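Side-chain contacts in CCMAN5 (Cellulosimicrobium cellulans, PDB 2XSG), which hydrolyses alpha-mannosidic linkages as a bacterial GH92 family mannosidase, an enzyme that enables mannose-6-phosphate modification of lysosomal enzymes made in yeast: residues Gly271-Phe275 with Asp276-Asp280; Arg612-Thr616 with Lys617-Asn621. All coordinates share one frame; numbering follows the deposited sequence.

Following the chain from its N terminus, contact 1 comes first: residues 271-280 close the short loop that leaves helix 259-270 and start helix 275-290, whose first turn packs on strands 133-140 and 144-150 of the large antiparallel sheet. Contact 2 comes more than three hundred residues later, where residues 612-621 turn the chain from helix 604-616 into strand 618-623. The two are in series, neither nested nor crossed, with centres about 42 Å apart and nearest atoms about 29 Å apart. One begins a helix and the other ends one: at the helix start a serine hydroxyl takes up a backbone N-H, and at the helix end water meets backbone carbonyls.

Contact 1 of 2, residues Gly271-Phe275 with Asp276-Asp280; sequences GDLSF and DAIRD
Ser274 is the N-cap of helix 275-290, and two i to i+4 backbone bonds open the first turn: Ile278 N to Ser274 O at 3.0 Å and Arg279 N to Phe275 O at 2.9 Å. The Ser274 hydroxyl folds back over this end. With OG set between its own N and carbonyl carbon (chi1 65°), it accepts from Ala277 N at 3.2 Å, pairing an N-H that has no preceding turn to bond to; serine suits the place because its short side chain reaches back so easily. Before the cap, Leu273 CB lies 3.9 Å from Ile278 CG1, an apolar touch between the loop and the first turn.

On another side of the helix the Phe275 ring stands beside charged groups. Asp276 OD1 approaches its edge in the ring plane, 3.8 Å from Phe275 CD1, and Arg279 NH1 is also near that plane, 4.1 Å from Phe275 CE1. The ring itself rests on Val146 and Ala139 of the neighbouring sheet. Without the ring, as with an alanine here, a gap would probably open against strands 133-140 and 144-150. The bend of the arginine at chi3 (54°) brings its end back toward the helix, where NH1 forms a salt bridge with Asp276 OD1 at 3.2 Å and NH2 another with Asp280 OD1. Asp276 OD1 also pairs with Arg148 of strand 144-150. Asp276, in the first turn, would probably interact favourably with the positive end of the helix dipole, and its shared carboxylate ties the helix start electrostatically to the sheet.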
loop_
_atom_site.group_PDB
_atom_site.type_symbol
_atom_site.label_atom_id
_atom_site.label_comp_id
_atom_site.label_asym_id
_atom_site.label_seq_id
_atom_site.Cartn_x
_atom_site.Cartn_y
_atom_site.Cartn_z
ATOM N N GLY A 271 8.502 15.769 23.563
ATOM C CA GLY A 271 9.035 16.467 24.735
ATOM C C GLY A 271 8.973 17.972 24.555
ATOM O O GLY A 271 7.921 18.512 24.207
ATOM N N ASP A 272 10.112 18.637 24.769
ATOM C CA ASP A 272 10.239 20.089 24.546
ATOM C C ASP A 272 11.037 20.402 23.281
ATOM O O ASP A 272 11.507 21.525 23.089
ATOM C CB ASP A 272 10.891 20.787 25.758
ATOM C CG ASP A 272 10.116 20.582 27.054
ATOM O OD1 ASP A 272 8.896 20.852 27.107
ATOM O OD2 ASP A 272 10.742 20.154 28.041
ATOM N N LEU A 273 11.190 19.408 22.412
ATOM C CA LEU A 273 11.845 19.624 21.130
ATOM C C LEU A 273 11.123 20.673 20.308
ATOM O O LEU A 273 9.899 20.808 20.371
ATOM C CB LEU A 273 11.970 18.317 20.333
ATOM C CG LEU A 273 12.648 17.111 21.007
ATOM C CD1 LEU A 273 12.565 15.912 20.102
ATOM C CD2 LEU A 273 14.100 17.383 21.446
ATOM N N SER A 274 11.913 21.432 19.554
ATOM C CA SER A 274 11.409 22.445 18.636
ATOM C C SER A 274 10.852 21.786 17.367
ATOM O O SER A 274 11.153 20.615 17.071
ATOM C CB SER A 274 12.553 23.387 18.246
ATOM O OG SER A 274 13.524 22.660 17.504
ATOM N N PHE A 275 10.044 22.548 16.624
ATOM C CA PHE A 275 9.546 22.114 15.321
ATOM C C PHE A 275 10.684 21.612 14.414
ATOM O O PHE A 275 10.610 20.508 13.886
ATOM C CB PHE A 275 8.762 23.246 14.653
ATOM C CG PHE A 275 8.174 22.885 13.316
ATOM C CD1 PHE A 275 8.926 23.018 12.143
ATOM C CD2 PHE A 275 6.859 22.433 13.219
ATOM C CE1 PHE A 275 8.384 22.678 10.893
ATOM C CE2 PHE A 275 6.305 22.101 11.991
ATOM C CZ PHE A 275 7.072 22.227 10.814
ATOM N N ASP A 276 11.733 22.427 14.266
ATOM C CA ASP A 276 12.882 22.099 13.411
ATOM C C ASP A 276 13.537 20.776 13.773
ATOM O O ASP A 276 13.892 19.997 12.869
ATOM C CB ASP A 276 13.945 23.220 13.436
ATOM C CG ASP A 276 13.515 24.459 12.668
ATOM O OD1 ASP A 276 12.476 24.414 11.976
ATOM O OD2 ASP A 276 14.219 25.491 12.767
ATOM N N ALA A 277 13.702 20.531 15.080
ATOM C CA ALA A 277 14.317 19.292 15.580
ATOM C C ALA A 277 13.430 18.061 15.383
ATOM O O ALA A 277 13.936 16.982 15.107
ATOM C CB ALA A 277 14.730 19.421 17.057
ATOM N N ILE A 278 12.123 18.223 15.537
ATOM C CA ILE A 278 11.198 17.136 15.216
ATOM C C ILE A 278 11.215 16.827 13.717
ATOM O O ILE A 278 11.282 15.663 13.322
ATOM C CB ILE A 278 9.752 17.427 15.724
ATOM C CG1 ILE A 278 9.739 17.559 17.254
ATOM C CG2 ILE A 278 8.791 16.327 15.276
ATOM C CD1 ILE A 278 8.526 18.386 17.818
ATOM N N ARG A 279 11.182 17.866 12.884
ATOM C CA ARG A 279 11.270 17.691 11.427
ATOM C C ARG A 279 12.596 17.033 11.052
ATOM O O ARG A 279 12.623 16.088 10.262
ATOM C CB ARG A 279 11.139 19.030 10.710
ATOM C CG ARG A 279 11.036 18.936 9.167
ATOM C CD ARG A 279 11.301 20.311 8.505
ATOM N NE ARG A 279 12.592 20.799 8.983
ATOM C CZ ARG A 279 12.896 22.058 9.268
ATOM N NH1 ARG A 279 12.001 23.041 9.102
ATOM N NH2 ARG A 279 14.118 22.318 9.726
ATOM N N ASP A 280 13.686 17.546 11.622
ATOM C CA ASP A 280 15.028 17.041 11.327
ATOM C C ASP A 280 15.167 15.577 11.721
ATOM O O ASP A 280 15.756 14.775 10.984
ATOM C CB ASP A 280 16.087 17.870 12.057
ATOM C CG ASP A 280 16.287 19.265 11.455
ATOM O OD1 ASP A 280 15.668 19.601 10.419
ATOM O OD2 ASP A 280 17.094 20.029 12.021
#

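Contact 2 of 2, residues Arg612-Thr616 with Lys617-Asn621; sequences RAIYT and KETWN
A local helix-to-strand turn brings Thr619 back against Ala613, where helix 604-616 gives way to strand 618-623, which leaves almost at right angles (96° between the short axes). Thr619 CG2 sits 3.9 Å from Ala613 CB and also approaches Ile614 CG1; the small alanine lets the strand come this close. One backbone bond spans the turn, from Lys617 N to Ala613 O at 2.9 Å.

The last helical turn is tied by Thr616, whose OG1 lies between its own N and carbonyl carbon (chi1 76°). From there it donates to Arg612 O at 2.6 Å and accepts from Arg612 NE at 2.9 Å. Arg612 O thus takes two donors, Thr616 OG1 and Thr616 N, from opposite faces of its plane. Alongside, the aliphatic part of Lys617 lies over the helix, its CE 4.0 Å from Arg612 CG, while its amine continues to the carbonyl of Glu716.

Beyond the helix end, a water bridges Ile614 O, Lys617 O and Thr619 OG1, the last at 2.8 Å, probably standing in, at Ile614 O, for the backbone N-H that a further helical turn would have supplied. Asn621 ND2 donates to that same hydroxyl.

Around the turn, Arg612 and Thr616 pack on Leu307 of helix 306-318, Tyr615 on helix 665-675, and Thr619 and Asn621 pair through their backbones with strand 638-646.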
loop_
_atom_site.group_PDB
_atom_site.type_symbol
_atom_site.label_atom_id
_atom_site.label_comp_id
_atom_site.label_asym_id
_atom_site.label_seq_id
_atom_site.Cartn_x
_atom_site.Cartn_y
_atom_site.Cartn_z
ATOM N N ARG A 612 11.984 -5.089 -17.350
ATOM C CA ARG A 612 12.588 -3.796 -17.649
ATOM C C ARG A 612 11.594 -2.850 -18.345
ATOM O O ARG A 612 11.562 -1.654 -18.035
ATOM C CB ARG A 612 13.885 -3.957 -18.458
ATOM C CG ARG A 612 14.645 -2.653 -18.691
ATOM C CD ARG A 612 15.272 -2.086 -17.427
ATOM N NE ARG A 612 15.729 -0.699 -17.597
ATOM C CZ ARG A 612 16.971 -0.268 -17.367
ATOM N NH1 ARG A 612 17.911 -1.099 -16.931
ATOM N NH2 ARG A 612 17.269 1.022 -17.534
ATOM N N ALA A 613 10.769 -3.390 -19.246
ATOM C CA ALA A 613 9.845 -2.575 -20.062
ATOM C C ALA A 613 8.676 -1.970 -19.270
ATOM O O ALA A 613 8.419 -0.751 -19.325
ATOM C CB ALA A 613 9.315 -3.400 -21.256
ATOM N N ILE A 614 7.965 -2.826 -18.541
ATOM C CA ILE A 614 6.809 -2.386 -17.751
ATOM C C ILE A 614 7.224 -1.313 -16.753
ATOM O O ILE A 614 6.517 -0.325 -16.564
ATOM C CB ILE A 614 6.115 -3.580 -17.024
ATOM C CG1 ILE A 614 5.484 -4.538 -18.046
ATOM C CG2 ILE A 614 4.972 -3.087 -16.060
ATOM C CD1 ILE A 614 5.176 -5.943 -17.493
ATOM N N TYR A 615 8.369 -1.500 -16.117
ATOM C CA TYR A 615 8.733 -0.626 -14.990
ATOM C C TYR A 615 9.575 0.593 -15.373
ATOM O O TYR A 615 9.614 1.561 -14.623
ATOM C CB TYR A 615 9.416 -1.417 -13.876
ATOM C CG TYR A 615 8.486 -2.387 -13.210
ATOM C CD1 TYR A 615 7.648 -1.967 -12.182
ATOM C CD2 TYR A 615 8.430 -3.721 -13.622
ATOM C CE1 TYR A 615 6.773 -2.839 -11.567
ATOM C CE2 TYR A 615 7.559 -4.615 -13.013
ATOM C CZ TYR A 615 6.729 -4.166 -11.975
ATOM O OH TYR A 615 5.863 -5.043 -11.360
ATOM N N THR A 616 10.240 0.555 -16.531
ATOM C CA THR A 616 11.153 1.655 -16.867
ATOM C C THR A 616 11.001 2.220 -18.278
ATOM O O THR A 616 11.704 3.163 -18.618
ATOM C CB THR A 616 12.634 1.302 -16.655
ATOM O OG1 THR A 616 13.091 0.466 -17.723
ATOM C CG2 THR A 616 12.853 0.597 -15.335
ATOM N N LYS A 617 10.091 1.656 -19.072
ATOM C CA LYS A 617 9.890 2.059 -20.465
ATOM C C LYS A 617 8.391 2.248 -20.766
ATOM O O LYS A 617 7.557 2.148 -19.867
ATOM C CB LYS A 617 10.486 1.001 -21.406
ATOM C CG LYS A 617 11.984 0.744 -21.212
ATOM C CD LYS A 617 12.462 -0.378 -22.128
ATOM C CE LYS A 617 13.956 -0.601 -22.024
ATOM N NZ LYS A 617 14.752 0.536 -22.564
ATOM N N GLU A 618 8.071 2.547 -22.020
ATOM C CA GLU A 618 6.696 2.603 -22.485
ATOM C C GLU A 618 6.259 1.205 -22.853
ATOM O O GLU A 618 7.025 0.468 -23.469
ATOM C CB GLU A 618 6.582 3.459 -23.735
ATOM C CG GLU A 618 6.844 4.934 -23.547
ATOM C CD GLU A 618 6.205 5.747 -24.657
ATOM O OE1 GLU A 618 6.018 5.190 -25.762
ATOM O OE2 GLU A 618 5.851 6.920 -24.418
ATOM N N THR A 619 5.040 0.838 -22.473
ATOM C CA THR A 619 4.436 -0.421 -22.909
ATOM C C THR A 619 3.031 -0.197 -23.449
ATOM O O THR A 619 2.419 0.844 -23.184
ATOM C CB THR A 619 4.295 -1.441 -21.752
ATOM O OG1 THR A 619 3.732 -0.784 -20.602
ATOM C CG2 THR A 619 5.646 -2.058 -21.401
ATOM N N TRP A 620 2.521 -1.191 -24.180
ATOM C CA TRP A 620 1.110 -1.236 -24.559
ATOM C C TRP A 620 0.236 -1.556 -23.359
ATOM O O TRP A 620 0.497 -2.504 -22.619
ATOM C CB TRP A 620 0.874 -2.279 -25.647
ATOM C CG TRP A 620 1.251 -1.777 -27.000
ATOM C CD1 TRP A 620 2.274 -2.237 -27.795
ATOM C CD2 TRP A 620 0.632 -0.702 -27.713
ATOM N NE1 TRP A 620 2.303 -1.526 -28.966
ATOM C CE2 TRP A 620 1.317 -0.573 -28.944
ATOM C CE3 TRP A 620 -0.451 0.149 -27.447
ATOM C CZ2 TRP A 620 0.954 0.381 -29.908
ATOM C CZ3 TRP A 620 -0.806 1.103 -28.402
ATOM C CH2 TRP A 620 -0.102 1.212 -29.617
ATOM N N ASN A 621 -0.790 -0.734 -23.166
ATOM C CA ASN A 621 -1.745 -0.930 -22.084
ATOM C C ASN A 621 -3.160 -1.020 -22.602
ATOM O O ASN A 621 -3.696 -0.047 -23.140
ATOM C CB ASN A 621 -1.611 0.169 -21.037
ATOM C CG ASN A 621 -0.376 -0.015 -20.191
ATOM O OD1 ASN A 621 -0.419 -0.688 -19.163
ATOM N ND2 ASN A 621 0.752 0.518 -20.658
HETATM O O HOH W 1 6.954 2.422 -16.692
HETATM O O HOH W 2 5.417 0.766 -18.925
#